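Local coordinates for protein yeast glycogen phosphorylase (Saccharomyces cerevisiae, PDB 1YGP) that belongs to the glycogen phosphorylase family, two-domain GT-B proteins, and carries a bound pyridoxal-5'-phosphate, at residues 524-536 with 563-577. Numbering follows the deposited sequence.
Sequences QANPSLAKLISET and FLKKWNQVKLNNKIR
Helix 527-536 packs almost antiparallel against helix 562-584, their short segments 9.5 Å apart at closest approach and 163° between directions, with apolar side chains meeting along most of the interface and polar ones at the end near the pyridoxal-5'-phosphate. Val570, half-way along its segment, faces the first turn of the shorter helix, its CA nearest that of Ser528: its CG1 rests on that turn, 3.8 Å from Ser528 CB, and its CG2 touches Leu532 CD2. Leu529 sets CD1 over one face of the Trp567 six-membered ring, a CH-pi contact 3.8 Å from the centroid and offset toward the rim. Leu532, with CG anti to the backbone N, reaches across to the same indole, CD2 lying 3.6 Å from Trp567 CE3, while CD1 touches Lys566 CB. Trp567 NE1 is hydrogen-bonded to Ser849 OG, and helix 842-856 packs against Trp567 and Phe563. One turn farther on, Thr536 CG2 meets the edge of the Phe563 ring, in its plane. Both helices belong to the C-terminal half of this GT-B phosphorylase, where a six-stranded parallel sheet forms the core of a Rossmann-like domain. At the other end, Asn526 is the N-cap of helix 527-536, its OD1 taking a weak bond from Leu529 N. The same oxygen accepts a nearly straight bond from Asn574 ND2 (2.9 Å, 171°), which arrives from above the carbonyl plane; the two amide planes stand 61° apart. Asn574 ND2 is also hydrogen-bonded to Pro706 O, and Asn526 ND2 to Asn732 OD1. Arg577 then closes this end: NH1 and NH2 together clasp Ala525 O, NH2 at 2.9 Å, with that oxygen in the guanidinium plane, tying helix 562-584 to the turn leading into the shorter helix.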
ATOM      1  N   GLN A 524     -15.473  19.169  18.996  1.00 13.13           N
ATOM      2  CA  GLN A 524     -15.346  17.759  18.717  1.00 14.45           C
ATOM      3  C   GLN A 524     -15.246  16.994  20.024  1.00 16.32           C
ATOM      4  O   GLN A 524     -16.088  16.138  20.296  1.00 22.11           O
ATOM      5  CB  GLN A 524     -14.122  17.507  17.891  1.00 11.11           C
ATOM      6  CG  GLN A 524     -14.099  16.098  17.330  1.00 15.29           C
ATOM      7  CD  GLN A 524     -13.317  16.053  16.040  1.00 15.32           C
ATOM      8  OE1 GLN A 524     -12.566  15.138  15.754  1.00 15.04           O
ATOM      9  NE2 GLN A 524     -13.463  17.024  15.153  1.00 19.99           N
ATOM     10  N   ALA A 525     -14.249  17.329  20.846  1.00 13.67           N
ATOM     11  CA  ALA A 525     -14.004  16.626  22.088  1.00 13.08           C
ATOM     12  C   ALA A 525     -15.086  16.765  23.131  1.00 15.06           C
ATOM     13  O   ALA A 525     -15.288  15.817  23.887  1.00 13.18           O
ATOM     14  CB  ALA A 525     -12.703  17.096  22.723  1.00 12.84           C
ATOM     15  N   ASN A 526     -15.811  17.892  23.193  1.00 18.25           N
ATOM     16  CA  ASN A 526     -16.810  18.080  24.234  1.00 17.15           C
ATOM     17  C   ASN A 526     -18.107  18.700  23.721  1.00 18.03           C
ATOM     18  O   ASN A 526     -18.501  19.805  24.125  1.00 17.30           O
ATOM     19  CB  ASN A 526     -16.204  18.949  25.325  1.00 19.41           C
ATOM     20  CG  ASN A 526     -16.864  18.821  26.697  1.00 25.16           C
ATOM     21  OD1 ASN A 526     -17.973  18.300  26.880  1.00 28.10           O
ATOM     22  ND2 ASN A 526     -16.201  19.302  27.744  1.00 23.80           N
ATOM     23  N   PRO A 527     -18.868  18.004  22.859  1.00 17.46           N
ATOM     24  CA  PRO A 527     -20.130  18.469  22.300  1.00 15.45           C
ATOM     25  C   PRO A 527     -21.140  18.901  23.342  1.00 18.81           C
ATOM     26  O   PRO A 527     -21.751  19.955  23.200  1.00 20.94           O
ATOM     27  CB  PRO A 527     -20.613  17.317  21.487  1.00 14.59           C
ATOM     28  CG  PRO A 527     -20.064  16.093  22.200  1.00 11.70           C
ATOM     29  CD  PRO A 527     -18.661  16.605  22.482  1.00 15.68           C
ATOM     30  N   SER A 528     -21.294  18.128  24.418  1.00 21.53           N
ATOM     31  CA  SER A 528     -22.257  18.363  25.498  1.00 23.99           C
ATOM     32  C   SER A 528     -22.045  19.734  26.130  1.00 21.96           C
ATOM     33  O   SER A 528     -23.022  20.394  26.477  1.00 23.07           O
ATOM     34  CB  SER A 528     -22.106  17.230  26.542  1.00 25.93           C
ATOM     35  OG  SER A 528     -20.967  16.405  26.239  1.00 40.40           O
ATOM     36  N   LEU A 529     -20.794  20.198  26.257  1.00 20.64           N
ATOM     37  CA  LEU A 529     -20.519  21.540  26.711  1.00 17.26           C
ATOM     38  C   LEU A 529     -20.752  22.489  25.546  1.00 18.58           C
ATOM     39  O   LEU A 529     -21.340  23.553  25.765  1.00 22.52           O
ATOM     40  CB  LEU A 529     -19.075  21.684  27.189  1.00 16.09           C
ATOM     41  CG  LEU A 529     -18.553  23.074  27.585  1.00 12.26           C
ATOM     42  CD1 LEU A 529     -19.437  23.675  28.661  1.00 15.82           C
ATOM     43  CD2 LEU A 529     -17.141  22.959  28.097  1.00 11.87           C
ATOM     44  N   ALA A 530     -20.362  22.172  24.309  1.00 18.94           N
ATOM     45  CA  ALA A 530     -20.590  23.077  23.183  1.00 20.67           C
ATOM     46  C   ALA A 530     -22.066  23.409  22.982  1.00 23.22           C
ATOM     47  O   ALA A 530     -22.426  24.524  22.586  1.00 25.23           O
ATOM     48  CB  ALA A 530     -20.082  22.472  21.895  1.00 16.04           C
ATOM     49  N   LYS A 531     -22.946  22.451  23.294  1.00 23.81           N
ATOM     50  CA  LYS A 531     -24.378  22.658  23.227  1.00 23.15           C
ATOM     51  C   LYS A 531     -24.745  23.560  24.402  1.00 24.64           C
ATOM     52  O   LYS A 531     -25.419  24.561  24.154  1.00 29.56           O
ATOM     53  CB  LYS A 531     -25.150  21.334  23.353  1.00 16.90           C
ATOM     54  N   LEU A 532     -24.276  23.327  25.643  1.00 21.73           N
ATOM     55  CA  LEU A 532     -24.620  24.143  26.803  1.00 19.66           C
ATOM     56  C   LEU A 532     -24.367  25.608  26.565  1.00 20.94           C
ATOM     57  O   LEU A 532     -25.252  26.413  26.849  1.00 21.42           O
ATOM     58  CB  LEU A 532     -23.822  23.745  28.055  1.00 22.03           C
ATOM     59  CG  LEU A 532     -24.050  24.456  29.414  1.00 23.56           C
ATOM     60  CD1 LEU A 532     -25.515  24.468  29.806  1.00 22.26           C
ATOM     61  CD2 LEU A 532     -23.310  23.696  30.493  1.00 22.53           C
ATOM     62  N   ILE A 533     -23.188  25.932  26.023  1.00 21.67           N
ATOM     63  CA  ILE A 533     -22.799  27.299  25.698  1.00 17.54           C
ATOM     64  C   ILE A 533     -23.697  27.833  24.592  1.00 20.66           C
ATOM     65  O   ILE A 533     -24.204  28.948  24.716  1.00 24.57           O
ATOM     66  CB  ILE A 533     -21.310  27.291  25.283  1.00 12.55           C
ATOM     67  CG1 ILE A 533     -20.494  27.080  26.521  1.00 10.77           C
ATOM     68  CG2 ILE A 533     -20.876  28.586  24.631  1.00 12.89           C
ATOM     69  CD1 ILE A 533     -19.010  26.866  26.211  1.00 19.41           C
ATOM     70  N   SER A 534     -23.957  27.081  23.518  1.00 22.42           N
ATOM     71  CA  SER A 534     -24.814  27.582  22.453  1.00 25.10           C
ATOM     72  C   SER A 534     -26.216  27.811  22.990  1.00 27.94           C
ATOM     73  O   SER A 534     -26.926  28.698  22.517  1.00 35.41           O
ATOM     74  CB  SER A 534     -24.912  26.596  21.304  1.00 20.71           C
ATOM     75  N   GLU A 535     -26.622  27.055  24.004  1.00 30.90           N
ATOM     76  CA  GLU A 535     -27.892  27.244  24.670  1.00 30.83           C
ATOM     77  C   GLU A 535     -27.824  28.489  25.550  1.00 29.49           C
ATOM     78  O   GLU A 535     -28.538  29.456  25.284  1.00 28.98           O
ATOM     79  CB  GLU A 535     -28.198  26.044  25.528  1.00 30.38           C
ATOM     80  CG  GLU A 535     -29.547  25.430  25.256  1.00 35.35           C
ATOM     81  CD  GLU A 535     -29.457  23.911  25.209  1.00 40.27           C
ATOM     82  OE1 GLU A 535     -29.225  23.274  26.243  1.00 38.16           O
ATOM     83  OE2 GLU A 535     -29.604  23.366  24.118  1.00 46.24           O
ATOM     84  N   THR A 536     -26.923  28.587  26.522  1.00 27.63           N
ATOM     85  CA  THR A 536     -26.976  29.678  27.478  1.00 32.93           C
ATOM     86  C   THR A 536     -26.718  31.035  26.860  1.00 33.43           C
ATOM     87  O   THR A 536     -27.447  32.006  27.095  1.00 36.92           O
ATOM     88  CB  THR A 536     -25.978  29.384  28.601  1.00 31.14           C
ATOM     89  OG1 THR A 536     -24.681  29.299  28.035  1.00 40.24           O
ATOM     90  CG2 THR A 536     -26.323  28.078  29.302  1.00 31.31           C
ATOM     91  N   PHE A 563     -27.484  26.722  36.443  1.00 38.44           N
ATOM     92  CA  PHE A 563     -26.401  26.736  35.476  1.00 33.43           C
ATOM     93  C   PHE A 563     -25.279  25.862  35.993  1.00 33.08           C
ATOM     94  O   PHE A 563     -24.831  24.963  35.281  1.00 33.54           O
ATOM     95  CB  PHE A 563     -25.868  28.146  35.268  1.00 29.64           C
ATOM     96  CG  PHE A 563     -24.801  28.235  34.191  1.00 22.48           C
ATOM     97  CD1 PHE A 563     -25.150  28.102  32.856  1.00 17.46           C
ATOM     98  CD2 PHE A 563     -23.473  28.462  34.550  1.00 25.83           C
ATOM     99  CE1 PHE A 563     -24.168  28.199  31.884  1.00 16.83           C
ATOM    100  CE2 PHE A 563     -22.499  28.556  33.563  1.00 21.30           C
ATOM    101  CZ  PHE A 563     -22.849  28.425  32.229  1.00 18.79           C
ATOM    102  N   LEU A 564     -24.849  26.091  37.237  1.00 28.39           N
ATOM    103  CA  LEU A 564     -23.809  25.274  37.826  1.00 24.40           C
ATOM    104  C   LEU A 564     -24.211  23.806  37.844  1.00 24.49           C
ATOM    105  O   LEU A 564     -23.377  22.940  37.552  1.00 24.42           O
ATOM    106  CB  LEU A 564     -23.518  25.797  39.231  1.00 20.87           C
ATOM    107  CG  LEU A 564     -22.242  26.638  39.464  1.00 22.73           C
ATOM    108  CD1 LEU A 564     -21.829  27.433  38.234  1.00 21.90           C
ATOM    109  CD2 LEU A 564     -22.519  27.607  40.589  1.00 20.96           C
ATOM    110  N   LYS A 565     -25.483  23.478  38.084  1.00 25.54           N
ATOM    111  CA  LYS A 565     -25.905  22.086  38.067  1.00 25.85           C
ATOM    112  C   LYS A 565     -25.691  21.522  36.671  1.00 27.19           C
ATOM    113  O   LYS A 565     -25.145  20.425  36.497  1.00 28.22           O
ATOM    114  CB  LYS A 565     -27.377  21.947  38.403  1.00 26.66           C
ATOM    115  N   LYS A 566     -26.032  22.341  35.674  1.00 27.03           N
ATOM    116  CA  LYS A 566     -25.910  21.972  34.288  1.00 25.57           C
ATOM    117  C   LYS A 566     -24.457  21.715  33.905  1.00 28.85           C
ATOM    118  O   LYS A 566     -24.115  20.682  33.306  1.00 31.54           O
ATOM    119  CB  LYS A 566     -26.505  23.091  33.480  1.00 25.09           C
ATOM    120  CG  LYS A 566     -27.818  22.714  32.843  1.00 31.65           C
ATOM    121  CD  LYS A 566     -28.902  22.517  33.881  1.00 37.07           C
ATOM    122  CE  LYS A 566     -30.085  23.407  33.553  1.00 44.85           C
ATOM    123  NZ  LYS A 566     -29.703  24.805  33.619  1.00 52.84           N
ATOM    124  N   TRP A 567     -23.596  22.638  34.348  1.00 25.74           N
ATOM    125  CA  TRP A 567     -22.174  22.596  34.100  1.00 21.27           C
ATOM    126  C   TRP A 567     -21.612  21.338  34.720  1.00 23.38           C
ATOM    127  O   TRP A 567     -20.796  20.648  34.102  1.00 31.25           O
ATOM    128  CB  TRP A 567     -21.487  23.797  34.720  1.00 17.74           C
ATOM    129  CG  TRP A 567     -20.143  24.123  34.077  1.00 21.86           C
ATOM    130  CD1 TRP A 567     -18.971  23.647  34.600  1.00 22.98           C
ATOM    131  CD2 TRP A 567     -19.943  24.908  32.962  1.00 15.66           C
ATOM    132  NE1 TRP A 567     -18.030  24.129  33.821  1.00 21.91           N
ATOM    133  CE2 TRP A 567     -18.552  24.877  32.840  1.00 12.21           C
ATOM    134  CE3 TRP A 567     -20.709  25.633  32.047  1.00 10.35           C
ATOM    135  CZ2 TRP A 567     -17.913  25.563  31.816  1.00  3.58           C
ATOM    136  CZ3 TRP A 567     -20.063  26.319  31.016  1.00 11.37           C
ATOM    137  CH2 TRP A 567     -18.672  26.284  30.905  1.00  3.30           C
ATOM    138  N   ASN A 568     -22.060  20.966  35.914  1.00 21.32           N
ATOM    139  CA  ASN A 568     -21.491  19.799  36.531  1.00 22.27           C
ATOM    140  C   ASN A 568     -21.923  18.532  35.815  1.00 26.01           C
ATOM    141  O   ASN A 568     -21.092  17.653  35.557  1.00 29.26           O
ATOM    142  CB  ASN A 568     -21.887  19.732  37.979  1.00 19.61           C
ATOM    143  CG  ASN A 568     -21.037  18.704  38.707  1.00 22.65           C
ATOM    144  OD1 ASN A 568     -21.543  17.893  39.463  1.00 28.62           O
ATOM    145  ND2 ASN A 568     -19.722  18.627  38.573  1.00 28.11           N
ATOM    146  N   GLN A 569     -23.184  18.458  35.392  1.00 29.04           N
ATOM    147  CA  GLN A 569     -23.720  17.291  34.704  1.00 28.24           C
ATOM    148  C   GLN A 569     -22.945  16.940  33.447  1.00 25.49           C
ATOM    149  O   GLN A 569     -22.636  15.762  33.212  1.00 23.25           O
ATOM    150  CB  GLN A 569     -25.168  17.541  34.340  1.00 34.91           C
ATOM    151  CG  GLN A 569     -25.843  16.384  33.642  1.00 42.67           C
ATOM    152  CD  GLN A 569     -25.897  15.170  34.538  1.00 50.34           C
ATOM    153  OE1 GLN A 569     -25.085  14.251  34.479  1.00 53.64           O
ATOM    154  NE2 GLN A 569     -26.882  15.134  35.419  1.00 58.36           N
ATOM    155  N   VAL A 570     -22.593  17.974  32.671  1.00 20.27           N
ATOM    156  CA  VAL A 570     -21.799  17.794  31.452  1.00 16.30           C
ATOM    157  C   VAL A 570     -20.521  17.019  31.855  1.00 17.21           C
ATOM    158  O   VAL A 570     -20.242  15.891  31.431  1.00 15.54           O
ATOM    159  CB  VAL A 570     -21.466  19.209  30.858  1.00 12.19           C
ATOM    160  CG1 VAL A 570     -20.681  19.058  29.584  1.00  9.83           C
ATOM    161  CG2 VAL A 570     -22.724  19.980  30.496  1.00  7.76           C
ATOM    162  N   LYS A 571     -19.809  17.554  32.838  1.00 16.75           N
ATOM    163  CA  LYS A 571     -18.564  16.974  33.278  1.00 16.09           C
ATOM    164  C   LYS A 571     -18.755  15.567  33.815  1.00 15.40           C
ATOM    165  O   LYS A 571     -17.869  14.738  33.625  1.00 18.09           O
ATOM    166  CB  LYS A 571     -17.965  17.950  34.314  1.00 15.28           C
ATOM    167  CG  LYS A 571     -16.612  17.595  34.952  1.00 13.75           C
ATOM    168  CD  LYS A 571     -15.443  17.395  34.011  1.00  7.87           C
ATOM    169  CE  LYS A 571     -14.971  18.728  33.493  1.00 13.04           C
ATOM    170  NZ  LYS A 571     -13.849  18.575  32.592  1.00 13.07           N
ATOM    171  N   LEU A 572     -19.904  15.227  34.408  1.00 20.13           N
ATOM    172  CA  LEU A 572     -20.152  13.878  34.939  1.00 22.29           C
ATOM    173  C   LEU A 572     -20.331  12.915  33.770  1.00 24.87           C
ATOM    174  O   LEU A 572     -19.735  11.831  33.746  1.00 25.66           O
ATOM    175  CB  LEU A 572     -21.424  13.891  35.857  1.00 20.84           C
ATOM    176  CG  LEU A 572     -21.946  12.722  36.747  1.00 11.94           C
ATOM    177  CD1 LEU A 572     -22.754  11.752  35.927  1.00 17.45           C
ATOM    178  CD2 LEU A 572     -20.795  11.972  37.377  1.00  9.28           C
ATOM    179  N   ASN A 573     -21.086  13.301  32.736  1.00 26.84           N
ATOM    180  CA  ASN A 573     -21.297  12.430  31.589  1.00 27.82           C
ATOM    181  C   ASN A 573     -19.967  12.227  30.894  1.00 26.57           C
ATOM    182  O   ASN A 573     -19.635  11.086  30.560  1.00 29.26           O
ATOM    183  CB  ASN A 573     -22.298  13.030  30.600  1.00 33.88           C
ATOM    184  CG  ASN A 573     -23.664  13.380  31.205  1.00 40.12           C
ATOM    185  OD1 ASN A 573     -24.300  14.356  30.793  1.00 43.89           O
ATOM    186  ND2 ASN A 573     -24.198  12.643  32.181  1.00 37.04           N
ATOM    187  N   ASN A 574     -19.143  13.278  30.767  1.00 24.42           N
ATOM    188  CA  ASN A 574     -17.803  13.160  30.186  1.00 21.46           C
ATOM    189  C   ASN A 574     -16.911  12.208  30.949  1.00 20.04           C
ATOM    190  O   ASN A 574     -16.099  11.487  30.351  1.00 18.27           O
ATOM    191  CB  ASN A 574     -17.054  14.466  30.137  1.00 16.80           C
ATOM    192  CG  ASN A 574     -17.506  15.387  29.023  1.00 21.88           C
ATOM    193  OD1 ASN A 574     -18.191  15.025  28.070  1.00 19.33           O
ATOM    194  ND2 ASN A 574     -17.140  16.652  29.108  1.00 24.80           N
ATOM    195  N   LYS A 575     -17.075  12.171  32.277  1.00 20.38           N
ATOM    196  CA  LYS A 575     -16.335  11.224  33.094  1.00 20.62           C
ATOM    197  C   LYS A 575     -16.757   9.795  32.788  1.00 18.83           C
ATOM    198  O   LYS A 575     -15.909   8.897  32.692  1.00 17.39           O
ATOM    199  CB  LYS A 575     -16.537  11.523  34.587  1.00 19.10           C
ATOM    200  CG  LYS A 575     -15.531  12.581  35.029  1.00 19.36           C
ATOM    201  CD  LYS A 575     -15.287  12.541  36.515  1.00 15.08           C
ATOM    202  CE  LYS A 575     -16.004  13.667  37.213  1.00 23.59           C
ATOM    203  NZ  LYS A 575     -15.835  13.517  38.647  1.00 29.12           N
ATOM    204  N   ILE A 576     -18.053   9.597  32.529  1.00 17.16           N
ATOM    205  CA  ILE A 576     -18.575   8.282  32.194  1.00 16.59           C
ATOM    206  C   ILE A 576     -17.932   7.808  30.909  1.00 16.48           C
ATOM    207  O   ILE A 576     -17.536   6.641  30.879  1.00 17.28           O
ATOM    208  CB  ILE A 576     -20.126   8.324  32.042  1.00 16.68           C
ATOM    209  CG1 ILE A 576     -20.741   8.446  33.428  1.00  7.28           C
ATOM    210  CG2 ILE A 576     -20.647   7.084  31.294  1.00 12.53           C
ATOM    211  CD1 ILE A 576     -22.231   8.869  33.382  1.00  9.55           C
ATOM    212  N   ARG A 577     -17.787   8.660  29.882  1.00 17.19           N
ATOM    213  CA  ARG A 577     -17.146   8.235  28.640  1.00 19.01           C
ATOM    214  C   ARG A 577     -15.769   7.677  28.929  1.00 20.74           C
ATOM    215  O   ARG A 577     -15.474   6.570  28.477  1.00 27.86           O
ATOM    216  CB  ARG A 577     -16.860   9.325  27.625  1.00 21.59           C
ATOM    217  CG  ARG A 577     -17.973  10.172  27.058  1.00 30.62           C
ATOM    218  CD  ARG A 577     -17.460  10.854  25.784  1.00 33.64           C
ATOM    219  NE  ARG A 577     -16.287  11.672  26.030  1.00 40.30           N
ATOM    220  CZ  ARG A 577     -16.051  12.799  25.358  1.00 42.51           C
ATOM    221  NH1 ARG A 577     -16.879  13.238  24.415  1.00 42.61           N
ATOM    222  NH2 ARG A 577     -14.966  13.510  25.668  1.00 44.71           N
TER